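Local coordinates for putative phosphatase/phosphodiesterase MPN_349 (Mycoplasma pneumoniae M129, PDB 1T71), which is a putative phosphatase or phosphodiesterase of the YmdB-like family that binds two iron ions and probably acts on 2',3'-cyclic nucleotides, at residues 12-17 / 42-47; 21-26 / 59-64; 205-210 / 241-246. All coordinates share one frame; numbering follows the deposited sequence.

The three contacts lie close together in the calcineurin-like metallophosphoesterase fold, their centres about 10 to 13 Å apart. Contact 1 joins strand 12-13 and the start of helix 15-23 to the loop after strand 37-41, supplying ligands to both irons. Contact 2 pairs the end of helix 15-23 with the end of helix 53-62, so the segments of contacts 1 and 2 alternate in sequence. Contact 3 comes later in the chain and ties strand 206-207 to strand 241-249. Strands 12-13 and 206-207 run parallel, bonding D12 and Y14 to C207, while I21 and I22 pack on L243; strand 206-207 and helix 15-23 thus both border residues that carry iron ligands.

Contact 1: 12-17 / 42-47; sequences DVYGKA and AENTTH. With FE (Fe (III) ion), chain B; FE (Fe (III) ion), chain C.
Three side chains bring the two segments to one iron. D12 OD2 and E43 OE1 each sit 2.2 Å from the ion of chain B, and N44 is modelled with ND2 toward the same ion, 2.1 Å away, although amides ordinarily coordinate through oxygen. D12 OD2 is also hydrogen-bonded to H158 NE2. E43 OE1 also binds the second iron, of chain C, bridging the pair; its OE2 accepts a hydrogen bond from H72 N. The D12 carboxylate and N44 amide planes lie only 28° apart. H185 also binds the first iron, and N71, H158 and H183 bind the second: this is the dinuclear site of a calcineurin-like metallophosphoesterase, with D12 on a short strand and E43 and N44 in the loop after strand 37-41. One backbone bond crosses between the segments, G15 N to N44 O at 3.1 Å, from above the carbonyl plane. A type I turn from A42 to T45 shapes that loop, where A42 O is gripped twice, by T45 N and T45 OG1 at 2.8 Å. In the packing, V13 CB lies 3.5 Å from T45 OG1, side chains alongside, and Y14 CD2 approaches N44 CB obliquely at 3.5 Å.

Contact 2: 21-26 / 59-64; sequences IIKNNL and LKEAGV
K23 and E61 meet tip to tip on the exposed side of the contact. The lysine NZ lies 2.9 Å from E61 OE1, on that oxygen's syn side, and makes a weaker bond to OE2 at 3.1 Å, so the salt bridge is forked over both carboxylate oxygens. Below it, K23 CD rests on A62 CB at 3.6 Å, methyl against aliphatic chain. Deeper still, L26 CD1 comes within 3.9 Å of A62 O and lies against the bare CA of G63.

K23 gets there with CG anti to the backbone N (chi1 -176°) and bends at chi2 and chi4. E61 takes the crowded first torsion, CG between the backbone N and the carbonyl carbon, and bends again at chi2; the two chains cross at about a right angle. Both residues are exposed, and E61 is poorly ordered, so this surface bridge is probably loosely held.

The two helices belong to successive beta-alpha-beta crossovers: helix 15-23, followed by helix 26-33, lies in the connection from strand 6-10 to parallel strand 37-41, and helix 53-62 in the link from 37-41 to 66-68. Both finish at this contact. At the end of helix 53-62, G63 has a positive phi of 122° and forms a Schellman motif, with V64 N bonded to L59 O at 3.1 Å and G63 N more weakly to K60 O. In the other segment, L26 N reaches back to I22 O at 2.9 Å, while N25 ND2 gives a nearly straight bond (172°) to I21 O at 2.7 Å, on a lone pair. Further out, L26 packs on V38 and V64 on V40, both of strand 37-41, and K60 NZ forms a salt bridge with D88.

Contact 3: 205-210 / 241-246; sequences GMCGPG and AQLNGV
Backbone pairing between the segments amounts to a single antiparallel bridge, the hydrogen-bonded pair G208 and Q242. Q242 N gives the better bond to G208 O, 2.8 Å and nearly along the C=O axis, whereas the return bond from G208 N to Q242 O is weak. CA-H...O contacts flank the bridge, C207 CA to Q242 O and A241 CA to G208 O.

Two side-chain amides extend the pairing by bonding main-chain carbonyls. N244 ND2 meets M206 O at 2.8 Å in an almost perfectly straight bond (178°), which lies in the plane of the carbonyl and of the amide alike. Q242 CG takes the crowded position between backbone N and carbonyl carbon (chi1 61°), and the chain extends from there so that NE2 can reach P209 O at 2.9 Å, on a lone pair. The far oxygen of this amide, OE1, accepts a bond from a water, which in turn accepts one from M206 N; N244 ND2 also gives OE1 a weak bond. N244 OD1 is taken by R264 NE of strand 259-267.

Strand 241-249 lies antiparallel between 6-10 and 259-267 in one of the two large sheets of this metallophosphoesterase fold, and the 205-210 segment runs antiparallel alongside the start of the strand, beside the iron site: M206 touches H185, an iron ligand.

Van der Waals and sulfur contacts make up the rest. C207 SG is tight against L243 CD2 at 3.1 Å, and accepts a weak bond from N244 N at 3.6 Å. L10 touches both C207 and L243. On the amide side, the M206 CE methyl sits 3.4 Å from Q242 NE2, the two side chains crossing at about a right angle.

Contact 1: 12-17 / 42-47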
ATOM      1  N   ASP A  12       2.441   1.893  -2.105  1.00 23.87           N
ATOM      2  CA  ASP A  12       3.072   2.945  -1.312  1.00 22.62           C
ATOM      3  C   ASP A  12       3.310   4.269  -2.017  1.00 20.86           C
ATOM      4  O   ASP A  12       4.140   4.354  -2.924  1.00 19.61           O
ATOM      5  CB  ASP A  12       4.416   2.451  -0.753  1.00 23.51           C
ATOM      6  CG  ASP A  12       4.269   1.231   0.135  1.00 27.74           C
ATOM      7  OD1 ASP A  12       3.559   0.278  -0.273  1.00 26.11           O
ATOM      8  OD2 ASP A  12       4.872   1.219   1.231  1.00 25.55           O
ATOM      9  N   VAL A  13       2.588   5.301  -1.578  1.00 22.06           N
ATOM     10  CA  VAL A  13       2.740   6.648  -2.130  1.00 22.24           C
ATOM     11  C   VAL A  13       4.010   7.205  -1.497  1.00 21.76           C
ATOM     12  O   VAL A  13       4.126   7.250  -0.275  1.00 24.32           O
ATOM     13  CB  VAL A  13       1.553   7.555  -1.753  1.00 17.56           C
ATOM     14  CG1 VAL A  13       1.805   8.966  -2.245  1.00 19.77           C
ATOM     15  CG2 VAL A  13       0.278   7.017  -2.363  1.00 16.70           C
ATOM     16  N   TYR A  14       4.954   7.647  -2.316  1.00 22.05           N
ATOM     17  CA  TYR A  14       6.226   8.130  -1.790  1.00 21.88           C
ATOM     18  C   TYR A  14       6.632   9.533  -2.258  1.00 22.73           C
ATOM     19  O   TYR A  14       6.993   9.739  -3.423  1.00 20.55           O
ATOM     20  CB  TYR A  14       7.310   7.106  -2.166  1.00 23.59           C
ATOM     21  CG  TYR A  14       8.648   7.260  -1.471  1.00 24.29           C
ATOM     22  CD1 TYR A  14       9.440   8.400  -1.660  1.00 24.23           C
ATOM     23  CD2 TYR A  14       9.138   6.249  -0.646  1.00 23.94           C
ATOM     24  CE1 TYR A  14      10.693   8.520  -1.040  1.00 24.17           C
ATOM     25  CE2 TYR A  14      10.383   6.359  -0.021  1.00 25.21           C
ATOM     26  CZ  TYR A  14      11.151   7.493  -0.223  1.00 25.90           C
ATOM     27  OH  TYR A  14      12.373   7.589   0.393  1.00 29.31           O
ATOM     28  N   GLY A  15       6.568  10.491  -1.335  1.00 22.12           N
ATOM     29  CA  GLY A  15       6.968  11.856  -1.628  1.00 22.85           C
ATOM     30  C   GLY A  15       6.190  12.634  -2.672  1.00 24.46           C
ATOM     31  O   GLY A  15       5.097  12.246  -3.091  1.00 23.14           O
ATOM     32  N   LYS A  16       6.773  13.751  -3.096  1.00 26.00           N
ATOM     33  CA  LYS A  16       6.154  14.621  -4.088  1.00 26.45           C
ATOM     34  C   LYS A  16       5.995  13.895  -5.417  1.00 24.98           C
ATOM     35  O   LYS A  16       4.985  14.051  -6.104  1.00 24.10           O
ATOM     36  CB  LYS A  16       7.007  15.880  -4.289  1.00 35.21           C
ATOM     37  CG  LYS A  16       6.375  16.911  -5.213  1.00 40.88           C
ATOM     38  CD  LYS A  16       7.269  18.136  -5.407  1.00 43.56           C
ATOM     39  CE  LYS A  16       7.673  18.779  -4.076  1.00 48.68           C
ATOM     40  NZ  LYS A  16       6.517  19.251  -3.247  1.00 50.45           N
ATOM     41  N   ALA A  17       6.990  13.093  -5.780  1.00 22.80           N
ATOM     42  CA  ALA A  17       6.926  12.370  -7.041  1.00 22.43           C
ATOM     43  C   ALA A  17       5.724  11.429  -7.074  1.00 22.28           C
ATOM     44  O   ALA A  17       5.030  11.332  -8.084  1.00 22.18           O
ATOM     45  CB  ALA A  17       8.206  11.589  -7.264  1.00 19.11           C
ATOM     46  N   ALA A  42      -0.581   4.910   1.698  1.00 20.67           N
ATOM     47  CA  ALA A  42       0.092   6.210   1.694  1.00 21.47           C
ATOM     48  C   ALA A  42       1.144   6.374   2.781  1.00 20.87           C
ATOM     49  O   ALA A  42       1.479   7.495   3.169  1.00 20.49           O
ATOM     50  CB  ALA A  42      -0.956   7.321   1.823  1.00 20.38           C
ATOM     51  N   GLU A  43       1.696   5.260   3.245  1.00 23.08           N
ATOM     52  CA  GLU A  43       2.677   5.291   4.323  1.00 24.04           C
ATOM     53  C   GLU A  43       3.962   6.097   4.115  1.00 24.86           C
ATOM     54  O   GLU A  43       4.656   6.387   5.089  1.00 27.39           O
ATOM     55  CB  GLU A  43       3.055   3.865   4.731  1.00 21.32           C
ATOM     56  CG  GLU A  43       4.133   3.243   3.874  1.00 19.97           C
ATOM     57  CD  GLU A  43       5.142   2.481   4.703  1.00 23.09           C
ATOM     58  OE1 GLU A  43       6.160   2.056   4.130  1.00 20.15           O
ATOM     59  OE2 GLU A  43       4.920   2.311   5.925  1.00 24.04           O
ATOM     60  N   ASN A  44       4.297   6.440   2.871  1.00 22.82           N
ATOM     61  CA  ASN A  44       5.516   7.210   2.585  1.00 21.53           C
ATOM     62  C   ASN A  44       5.214   8.577   1.965  1.00 22.10           C
ATOM     63  O   ASN A  44       6.111   9.249   1.460  1.00 18.70           O
ATOM     64  CB  ASN A  44       6.413   6.436   1.613  1.00 23.44           C
ATOM     65  CG  ASN A  44       6.986   5.165   2.222  1.00 24.72           C
ATOM     66  OD1 ASN A  44       7.889   5.216   3.055  1.00 26.34           O
ATOM     67  ND2 ASN A  44       6.458   4.024   1.811  1.00 20.64           N
ATOM     68  N   THR A  45       3.953   8.990   2.004  1.00 24.69           N
ATOM     69  CA  THR A  45       3.545  10.242   1.391  1.00 23.77           C
ATOM     70  C   THR A  45       4.333  11.511   1.721  1.00 25.01           C
ATOM     71  O   THR A  45       4.860  12.161   0.817  1.00 26.86           O
ATOM     72  CB  THR A  45       2.051  10.514   1.655  1.00 19.69           C
ATOM     73  OG1 THR A  45       1.268   9.425   1.149  1.00 19.13           O
ATOM     74  CG2 THR A  45       1.620  11.802   0.960  1.00 13.67           C
ATOM     75  N   THR A  46       4.417  11.864   3.000  1.00 22.69           N
ATOM     76  CA  THR A  46       5.098  13.086   3.425  1.00 23.24           C
ATOM     77  C   THR A  46       6.599  12.925   3.703  1.00 24.19           C
ATOM     78  O   THR A  46       7.002  12.323   4.700  1.00 23.02           O
ATOM     79  CB  THR A  46       4.395  13.645   4.668  1.00 28.30           C
ATOM     80  OG1 THR A  46       2.998  13.799   4.376  1.00 28.57           O
ATOM     81  CG2 THR A  46       4.990  14.993   5.079  1.00 27.21           C
ATOM     82  N   HIS A  47       7.416  13.488   2.816  1.00 26.42           N
ATOM     83  CA  HIS A  47       8.872  13.398   2.923  1.00 27.40           C
ATOM     84  C   HIS A  47       9.356  11.952   3.066  1.00 26.80           C
ATOM     85  O   HIS A  47      10.339  11.670   3.758  1.00 26.64           O
ATOM     86  CB  HIS A  47       9.383  14.253   4.088  1.00 30.94           C
ATOM     87  CG  HIS A  47       9.159  15.720   3.892  1.00 33.09           C
ATOM     88  ND1 HIS A  47       8.144  16.412   4.518  1.00 35.45           N
ATOM     89  CD2 HIS A  47       9.782  16.614   3.091  1.00 34.77           C
ATOM     90  CE1 HIS A  47       8.150  17.668   4.109  1.00 34.69           C
ATOM     91  NE2 HIS A  47       9.134  17.817   3.242  1.00 38.02           N
TER
HETATM   92 FE    FE B 301       6.786   1.943   2.050  1.00 24.94          FE
HETATM   93 FE    FE C 302       7.061   0.076   4.597  1.00 27.01          FE

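Contact 2: 21-26 / 59-64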
ATOM      1  N   ILE A  21       2.428  11.974  -9.710  1.00 27.44           N
ATOM      2  CA  ILE A  21       2.056  11.047 -10.766  1.00 27.18           C
ATOM      3  C   ILE A  21       0.646  10.499 -10.536  1.00 27.03           C
ATOM      4  O   ILE A  21      -0.028  10.099 -11.483  1.00 26.31           O
ATOM      5  CB  ILE A  21       3.080   9.891 -10.905  1.00 25.34           C
ATOM      6  CG1 ILE A  21       2.790   9.104 -12.187  1.00 25.08           C
ATOM      7  CG2 ILE A  21       3.036   8.981  -9.676  1.00 24.04           C
ATOM      8  CD1 ILE A  21       3.876   8.103 -12.554  1.00 24.63           C
ATOM      9  N   ILE A  22       0.195  10.495  -9.284  1.00 24.15           N
ATOM     10  CA  ILE A  22      -1.147  10.011  -8.980  1.00 26.86           C
ATOM     11  C   ILE A  22      -2.179  11.075  -9.361  1.00 28.40           C
ATOM     12  O   ILE A  22      -3.243  10.765  -9.901  1.00 29.09           O
ATOM     13  CB  ILE A  22      -1.303   9.663  -7.481  1.00 27.35           C
ATOM     14  CG1 ILE A  22      -0.547   8.368  -7.169  1.00 28.20           C
ATOM     15  CG2 ILE A  22      -2.783   9.532  -7.124  1.00 27.56           C
ATOM     16  CD1 ILE A  22      -0.680   7.905  -5.740  1.00 27.15           C
ATOM     17  N   LYS A  23      -1.861  12.331  -9.080  1.00 30.81           N
ATOM     18  CA  LYS A  23      -2.768  13.423  -9.409  1.00 34.11           C
ATOM     19  C   LYS A  23      -2.928  13.536 -10.924  1.00 33.55           C
ATOM     20  O   LYS A  23      -4.021  13.769 -11.422  1.00 35.51           O
ATOM     21  CB  LYS A  23      -2.236  14.747  -8.843  1.00 39.14           C
ATOM     22  CG  LYS A  23      -3.166  15.930  -9.057  1.00 43.33           C
ATOM     23  CD  LYS A  23      -4.571  15.593  -8.580  1.00 48.95           C
ATOM     24  CE  LYS A  23      -5.539  16.757  -8.755  1.00 51.09           C
ATOM     25  NZ  LYS A  23      -5.160  17.917  -7.905  1.00 54.04           N
ATOM     26  N   ASN A  24      -1.831  13.352 -11.648  1.00 34.60           N
ATOM     27  CA  ASN A  24      -1.838  13.449 -13.106  1.00 34.86           C
ATOM     28  C   ASN A  24      -2.361  12.225 -13.860  1.00 34.25           C
ATOM     29  O   ASN A  24      -2.412  12.254 -15.088  1.00 34.67           O
ATOM     30  CB  ASN A  24      -0.423  13.740 -13.614  1.00 39.26           C
ATOM     31  CG  ASN A  24       0.110  15.077 -13.143  1.00 42.42           C
ATOM     32  OD1 ASN A  24       1.289  15.376 -13.327  1.00 47.22           O
ATOM     33  ND2 ASN A  24      -0.752  15.893 -12.542  1.00 42.51           N
ATOM     34  N   ASN A  25      -2.744  11.159 -13.158  1.00 30.09           N
ATOM     35  CA  ASN A  25      -3.208   9.959 -13.859  1.00 29.63           C
ATOM     36  C   ASN A  25      -4.429   9.241 -13.295  1.00 29.01           C
ATOM     37  O   ASN A  25      -5.056   8.449 -13.995  1.00 29.26           O
ATOM     38  CB  ASN A  25      -2.059   8.946 -13.952  1.00 31.89           C
ATOM     39  CG  ASN A  25      -0.909   9.439 -14.806  1.00 31.31           C
ATOM     40  OD1 ASN A  25      -0.968   9.394 -16.031  1.00 33.38           O
ATOM     41  ND2 ASN A  25       0.142   9.923 -14.159  1.00 31.99           N
ATOM     42  N   LEU A  26      -4.774   9.508 -12.043  1.00 30.47           N
ATOM     43  CA  LEU A  26      -5.894   8.813 -11.422  1.00 31.76           C
ATOM     44  C   LEU A  26      -7.216   8.933 -12.185  1.00 32.22           C
ATOM     45  O   LEU A  26      -7.935   7.942 -12.349  1.00 31.69           O
ATOM     46  CB  LEU A  26      -6.052   9.283  -9.968  1.00 38.44           C
ATOM     47  CG  LEU A  26      -6.868   8.405  -9.014  1.00 39.36           C
ATOM     48  CD1 LEU A  26      -8.344   8.621  -9.246  1.00 43.33           C
ATOM     49  CD2 LEU A  26      -6.499   6.942  -9.221  1.00 38.83           C
ATOM     50  N   LEU A  59      -4.421  13.876  -1.384  1.00 27.85           N
ATOM     51  CA  LEU A  59      -4.759  12.560  -1.920  1.00 27.87           C
ATOM     52  C   LEU A  59      -6.265  12.426  -2.057  1.00 28.16           C
ATOM     53  O   LEU A  59      -6.775  11.878  -3.032  1.00 28.72           O
ATOM     54  CB  LEU A  59      -4.230  11.449  -1.003  1.00 25.35           C
ATOM     55  CG  LEU A  59      -2.717  11.224  -1.021  1.00 24.34           C
ATOM     56  CD1 LEU A  59      -2.366  10.110  -0.046  1.00 25.17           C
ATOM     57  CD2 LEU A  59      -2.261  10.870  -2.441  1.00 23.04           C
ATOM     58  N   LYS A  60      -6.969  12.942  -1.063  1.00 27.76           N
ATOM     59  CA  LYS A  60      -8.418  12.896  -1.048  1.00 29.29           C
ATOM     60  C   LYS A  60      -9.000  13.691  -2.220  1.00 29.98           C
ATOM     61  O   LYS A  60      -9.925  13.236  -2.894  1.00 27.94           O
ATOM     62  CB  LYS A  60      -8.921  13.465   0.276  1.00 38.05           C
ATOM     63  CG  LYS A  60     -10.264  12.944   0.685  1.00 41.74           C
ATOM     64  CD  LYS A  60     -10.229  11.442   0.895  1.00 41.67           C
ATOM     65  CE  LYS A  60     -11.633  10.929   1.090  1.00 41.91           C
ATOM     66  NZ  LYS A  60     -12.301  11.695   2.172  1.00 44.32           N
ATOM     67  N   GLU A  61      -8.455  14.874  -2.474  1.00 36.73           N
ATOM     68  CA  GLU A  61      -8.962  15.690  -3.569  1.00 40.12           C
ATOM     69  C   GLU A  61      -8.491  15.162  -4.912  1.00 38.94           C
ATOM     70  O   GLU A  61      -9.036  15.527  -5.950  1.00 41.02           O
ATOM     71  CB  GLU A  61      -8.537  17.154  -3.404  1.00 71.45           C
ATOM     72  CG  GLU A  61      -7.040  17.431  -3.537  1.00 79.32           C
ATOM     73  CD  GLU A  61      -6.503  17.215  -4.957  1.00 83.90           C
ATOM     74  OE1 GLU A  61      -7.225  17.554  -5.930  1.00 85.35           O
ATOM     75  OE2 GLU A  61      -5.353  16.723  -5.100  1.00 83.61           O
ATOM     76  N   ALA A  62      -7.477  14.303  -4.894  1.00 33.07           N
ATOM     77  CA  ALA A  62      -6.950  13.738  -6.130  1.00 32.32           C
ATOM     78  C   ALA A  62      -7.810  12.581  -6.618  1.00 32.44           C
ATOM     79  O   ALA A  62      -7.674  12.140  -7.761  1.00 33.23           O
ATOM     80  CB  ALA A  62      -5.512  13.274  -5.928  1.00 32.26           C
ATOM     81  N   GLY A  63      -8.687  12.082  -5.751  1.00 34.29           N
ATOM     82  CA  GLY A  63      -9.547  10.981  -6.144  1.00 33.03           C
ATOM     83  C   GLY A  63      -9.459   9.723  -5.292  1.00 31.90           C
ATOM     84  O   GLY A  63     -10.190   8.768  -5.531  1.00 32.78           O
ATOM     85  N   VAL A  64      -8.582   9.708  -4.298  1.00 29.62           N
ATOM     86  CA  VAL A  64      -8.454   8.530  -3.447  1.00 28.25           C
ATOM     87  C   VAL A  64      -9.648   8.413  -2.505  1.00 27.53           C
ATOM     88  O   VAL A  64     -10.040   9.389  -1.875  1.00 29.04           O
ATOM     89  CB  VAL A  64      -7.157   8.591  -2.617  1.00 24.04           C
ATOM     90  CG1 VAL A  64      -7.092   7.407  -1.664  1.00 22.50           C
ATOM     91  CG2 VAL A  64      -5.951   8.601  -3.552  1.00 22.93           C
TER

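Contact 3: 205-210 / 241-246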
ATOM      1  N   GLY A 205       3.973  -2.723  -5.303  1.00 26.62           N
ATOM      2  CA  GLY A 205       4.972  -1.788  -5.785  1.00 27.73           C
ATOM      3  C   GLY A 205       4.772  -0.429  -5.142  1.00 26.69           C
ATOM      4  O   GLY A 205       3.982  -0.286  -4.208  1.00 28.46           O
ATOM      5  N   MET A 206       5.462   0.572  -5.669  1.00 24.60           N
ATOM      6  CA  MET A 206       5.411   1.923  -5.126  1.00 24.65           C
ATOM      7  C   MET A 206       4.959   2.993  -6.124  1.00 24.42           C
ATOM      8  O   MET A 206       5.098   2.835  -7.341  1.00 23.56           O
ATOM      9  CB  MET A 206       6.810   2.280  -4.595  1.00 26.47           C
ATOM     10  CG  MET A 206       7.073   3.751  -4.314  1.00 28.62           C
ATOM     11  SD  MET A 206       8.826   4.105  -3.934  1.00 29.43           S
ATOM     12  CE  MET A 206       9.572   3.812  -5.522  1.00 26.84           C
ATOM     13  N   CYS A 207       4.389   4.070  -5.594  1.00 22.37           N
ATOM     14  CA  CYS A 207       3.989   5.215  -6.403  1.00 22.77           C
ATOM     15  C   CYS A 207       4.890   6.331  -5.865  1.00 22.92           C
ATOM     16  O   CYS A 207       4.604   6.923  -4.825  1.00 21.10           O
ATOM     17  CB  CYS A 207       2.514   5.564  -6.188  1.00 22.81           C
ATOM     18  SG  CYS A 207       1.330   4.350  -6.855  1.00 23.60           S
ATOM     19  N   GLY A 208       6.003   6.576  -6.551  1.00 23.79           N
ATOM     20  CA  GLY A 208       6.936   7.601  -6.113  1.00 21.53           C
ATOM     21  C   GLY A 208       8.075   7.799  -7.096  1.00 21.76           C
ATOM     22  O   GLY A 208       7.872   7.637  -8.298  1.00 22.72           O
ATOM     23  N   PRO A 209       9.284   8.155  -6.626  1.00 21.04           N
ATOM     24  CA  PRO A 209      10.432   8.363  -7.515  1.00 21.13           C
ATOM     25  C   PRO A 209      10.636   7.167  -8.439  1.00 22.74           C
ATOM     26  O   PRO A 209      10.348   6.027  -8.059  1.00 22.18           O
ATOM     27  CB  PRO A 209      11.591   8.552  -6.539  1.00 23.89           C
ATOM     28  CG  PRO A 209      10.925   9.219  -5.374  1.00 23.49           C
ATOM     29  CD  PRO A 209       9.664   8.403  -5.223  1.00 22.06           C
ATOM     30  N   GLY A 210      11.135   7.430  -9.646  1.00 23.71           N
ATOM     31  CA  GLY A 210      11.347   6.363 -10.609  1.00 25.10           C
ATOM     32  C   GLY A 210      12.767   5.841 -10.753  1.00 26.17           C
ATOM     33  O   GLY A 210      13.532   5.791  -9.787  1.00 24.92           O
ATOM     34  N   ALA A 241       9.544   9.321 -11.965  1.00 26.91           N
ATOM     35  CA  ALA A 241       8.423   8.802 -11.193  1.00 27.51           C
ATOM     36  C   ALA A 241       7.846   7.508 -11.735  1.00 27.05           C
ATOM     37  O   ALA A 241       8.003   7.178 -12.911  1.00 29.10           O
ATOM     38  CB  ALA A 241       7.320   9.851 -11.116  1.00 28.21           C
ATOM     39  N   GLN A 242       7.162   6.781 -10.861  1.00 26.60           N
ATOM     40  CA  GLN A 242       6.527   5.534 -11.248  1.00 25.31           C
ATOM     41  C   GLN A 242       5.238   5.354 -10.471  1.00 24.64           C
ATOM     42  O   GLN A 242       5.117   5.791  -9.320  1.00 26.69           O
ATOM     43  CB  GLN A 242       7.462   4.338 -10.999  1.00 22.86           C
ATOM     44  CG  GLN A 242       7.880   4.141  -9.544  1.00 22.60           C
ATOM     45  CD  GLN A 242       8.832   2.975  -9.361  1.00 24.86           C
ATOM     46  OE1 GLN A 242       8.491   1.827  -9.654  1.00 26.51           O
ATOM     47  NE2 GLN A 242      10.034   3.260  -8.879  1.00 24.06           N
ATOM     48  N   LEU A 243       4.274   4.721 -11.121  1.00 23.27           N
ATOM     49  CA  LEU A 243       2.975   4.445 -10.534  1.00 24.36           C
ATOM     50  C   LEU A 243       2.758   2.947 -10.686  1.00 23.72           C
ATOM     51  O   LEU A 243       2.877   2.411 -11.787  1.00 23.38           O
ATOM     52  CB  LEU A 243       1.889   5.218 -11.291  1.00 32.61           C
ATOM     53  CG  LEU A 243       0.401   5.016 -10.979  1.00 33.57           C
ATOM     54  CD1 LEU A 243      -0.026   3.592 -11.265  1.00 33.07           C
ATOM     55  CD2 LEU A 243       0.137   5.366  -9.545  1.00 36.69           C
ATOM     56  N   ASN A 244       2.442   2.277  -9.583  1.00 22.02           N
ATOM     57  CA  ASN A 244       2.210   0.842  -9.601  1.00 21.24           C
ATOM     58  C   ASN A 244       0.955   0.496  -8.817  1.00 22.39           C
ATOM     59  O   ASN A 244       0.744   0.979  -7.703  1.00 21.05           O
ATOM     60  CB  ASN A 244       3.414   0.117  -9.007  1.00 22.23           C
ATOM     61  CG  ASN A 244       4.644   0.232  -9.881  1.00 23.74           C
ATOM     62  OD1 ASN A 244       4.799  -0.513 -10.849  1.00 25.09           O
ATOM     63  ND2 ASN A 244       5.520   1.179  -9.558  1.00 22.27           N
ATOM     64  N   GLY A 245       0.111  -0.342  -9.404  1.00 25.68           N
ATOM     65  CA  GLY A 245      -1.112  -0.708  -8.726  1.00 24.69           C
ATOM     66  C   GLY A 245      -1.763  -1.941  -9.300  1.00 26.15           C
ATOM     67  O   GLY A 245      -1.204  -2.626 -10.164  1.00 26.81           O
ATOM     68  N   VAL A 246      -2.954  -2.229  -8.802  1.00 23.00           N
ATOM     69  CA  VAL A 246      -3.708  -3.376  -9.250  1.00 22.74           C
ATOM     70  C   VAL A 246      -5.174  -3.023  -9.451  1.00 23.95           C
ATOM     71  O   VAL A 246      -5.796  -2.386  -8.590  1.00 22.15           O
ATOM     72  CB  VAL A 246      -3.644  -4.518  -8.222  1.00 21.97           C
ATOM     73  CG1 VAL A 246      -4.600  -5.638  -8.624  1.00 20.08           C
ATOM     74  CG2 VAL A 246      -2.222  -5.036  -8.109  1.00 22.18           C
TER
HETATM   75  O   HOH W   1       7.650   0.359  -7.444  1.00 31.45           O